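Local coordinates for T-lymphoma invasion and metastasis-inducing protein 1 (Homo sapiens, PDB 4K2P) that probably binds phosphoinositides and partner proteins such as Par-3 through its PH and coiled-coil domains, in signalling linked to tight junctions, at residues A[104-107]-A[108-111]. The protein carries 5 engineered substitutions. Sequence-based numbering, arbitrary orientation.
Sequences TSQT and ELEN
With OG turned between its backbone N and carbonyl carbon (chi1 67°), S105 sets its hydroxyl beside the backbone N of E108, while Q106, its CG anti to the backbone N and its chain bent at chi2, brings its amide NE2 to the carboxylate of E110. S105 is the N-cap of helix 106-128, the helix that closes the PH fold after its last strand, 98-102. Serine suits this place because its short hydroxyl reaches the amide of E108, S105 OG lying 3.3 Å from E108 N in a nearly straight bond. Replacing S105 by alanine removes OG, which would probably leave E108 N without its capping acceptor. Helical bonds then begin at once: S105 O accepts from L109 N, Q106 O from E110 N, and T107 O from N111 N. E108 suits the first turn, where its carboxylate is probably favoured by the helix start; its OE2 also forms a salt bridge with K10. L109 is buried against T103, which suits an apolar side chain. On the exposed side, amide donor and carboxylate acceptor four residues apart can pair along the helix: their planes stand 80° apart, and Q106 NE2 donates almost straight (175°) to E110 OE2 at 3.1 Å, from above the carboxylate plane.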
ATOM      1  N   THR A 104       1.419  11.742 -17.767  1.00 27.58           N
ATOM      2  CA  THR A 104       0.984  12.678 -18.802  1.00 26.92           C
ATOM      3  C   THR A 104      -0.506  12.640 -19.099  1.00 27.06           C
ATOM      4  O   THR A 104      -1.034  13.559 -19.710  1.00 28.66           O
ATOM      5  CB  THR A 104       1.724  12.400 -20.127  1.00 29.28           C
ATOM      6  OG1 THR A 104       1.705  10.990 -20.386  1.00 29.86           O
ATOM      7  CG2 THR A 104       3.161  12.871 -20.051  1.00 27.61           C
ATOM      8  N   SER A 105      -1.178  11.570 -18.688  1.00 27.94           N
ATOM      9  CA  SER A 105      -2.600  11.408 -18.975  1.00 30.48           C
ATOM     10  C   SER A 105      -3.221  10.368 -18.068  1.00 29.48           C
ATOM     11  O   SER A 105      -2.524   9.646 -17.363  1.00 27.13           O
ATOM     12  CB  SER A 105      -2.821  11.007 -20.440  1.00 35.16           C
ATOM     13  OG  SER A 105      -2.310   9.710 -20.696  1.00 34.64           O
ATOM     14  N   GLN A 106      -4.542  10.292 -18.091  1.00 29.67           N
ATOM     15  CA  GLN A 106      -5.260   9.317 -17.286  1.00 29.33           C
ATOM     16  C   GLN A 106      -4.940   7.903 -17.764  1.00 28.00           C
ATOM     17  O   GLN A 106      -4.802   6.977 -16.962  1.00 26.42           O
ATOM     18  CB  GLN A 106      -6.769   9.585 -17.349  1.00 35.64           C
ATOM     19  CG  GLN A 106      -7.611   8.611 -16.538  1.00 38.77           C
ATOM     20  CD  GLN A 106      -7.200   8.560 -15.079  1.00 37.90           C
ATOM     21  OE1 GLN A 106      -6.709   9.542 -14.522  1.00 36.18           O
ATOM     22  NE2 GLN A 106      -7.388   7.408 -14.458  1.00 39.54           N
ATOM     23  N   THR A 107      -4.806   7.740 -19.073  1.00 29.61           N
ATOM     24  CA  THR A 107      -4.548   6.428 -19.651  1.00 31.97           C
ATOM     25  C   THR A 107      -3.193   5.906 -19.183  1.00 27.96           C
ATOM     26  O   THR A 107      -3.075   4.761 -18.758  1.00 26.52           O
ATOM     27  CB  THR A 107      -4.594   6.476 -21.191  1.00 39.79           C
ATOM     28  OG1 THR A 107      -5.946   6.674 -21.617  1.00 43.91           O
ATOM     29  CG2 THR A 107      -4.068   5.180 -21.805  1.00 43.19           C
ATOM     30  N   GLU A 108      -2.179   6.763 -19.221  1.00 27.06           N
ATOM     31  CA  GLU A 108      -0.841   6.355 -18.827  1.00 26.35           C
ATOM     32  C   GLU A 108      -0.763   6.092 -17.334  1.00 25.00           C
ATOM     33  O   GLU A 108      -0.048   5.194 -16.889  1.00 21.98           O
ATOM     34  CB  GLU A 108       0.174   7.418 -19.229  1.00 30.38           C
ATOM     35  CG  GLU A 108       1.606   6.951 -19.155  1.00 34.33           C
ATOM     36  CD  GLU A 108       1.930   5.834 -20.148  1.00 39.70           C
ATOM     37  OE1 GLU A 108       1.072   5.464 -20.984  1.00 42.95           O
ATOM     38  OE2 GLU A 108       3.067   5.335 -20.098  1.00 39.95           O
ATOM     39  N   LEU A 109      -1.513   6.866 -16.560  1.00 23.82           N
ATOM     40  CA  LEU A 109      -1.570   6.658 -15.124  1.00 22.40           C
ATOM     41  C   LEU A 109      -2.109   5.265 -14.839  1.00 19.86           C
ATOM     42  O   LEU A 109      -1.542   4.527 -14.045  1.00 19.98           O
ATOM     43  CB  LEU A 109      -2.443   7.726 -14.457  1.00 22.78           C
ATOM     44  CG  LEU A 109      -2.657   7.619 -12.943  1.00 23.02           C
ATOM     45  CD1 LEU A 109      -2.886   9.004 -12.372  1.00 23.95           C
ATOM     46  CD2 LEU A 109      -3.834   6.726 -12.607  1.00 24.55           C
ATOM     47  N   GLU A 110      -3.195   4.907 -15.508  1.00 22.75           N
ATOM     48  CA  GLU A 110      -3.816   3.606 -15.314  1.00 27.47           C
ATOM     49  C   GLU A 110      -2.870   2.495 -15.748  1.00 28.31           C
ATOM     50  O   GLU A 110      -2.869   1.421 -15.169  1.00 31.24           O
ATOM     51  CB  GLU A 110      -5.126   3.503 -16.099  1.00 32.28           C
ATOM     52  CG  GLU A 110      -6.301   4.236 -15.474  1.00 37.20           C
ATOM     53  CD  GLU A 110      -7.459   4.425 -16.449  1.00 45.51           C
ATOM     54  OE1 GLU A 110      -7.351   3.968 -17.608  1.00 51.74           O
ATOM     55  OE2 GLU A 110      -8.484   5.022 -16.052  1.00 46.28           O
ATOM     56  N   ASN A 111      -2.064   2.753 -16.768  1.00 27.34           N
ATOM     57  CA  ASN A 111      -1.116   1.751 -17.238  1.00 25.66           C
ATOM     58  C   ASN A 111      -0.009   1.493 -16.222  1.00 24.17           C
ATOM     59  O   ASN A 111       0.445   0.364 -16.071  1.00 26.46           O
ATOM     60  CB  ASN A 111      -0.516   2.168 -18.580  1.00 28.43           C
ATOM     61  CG  ASN A 111      -1.476   1.957 -19.730  1.00 34.28           C
ATOM     62  OD1 ASN A 111      -2.407   1.153 -19.638  1.00 37.87           O
ATOM     63  ND2 ASN A 111      -1.254   2.677 -20.826  1.00 36.99           N
TER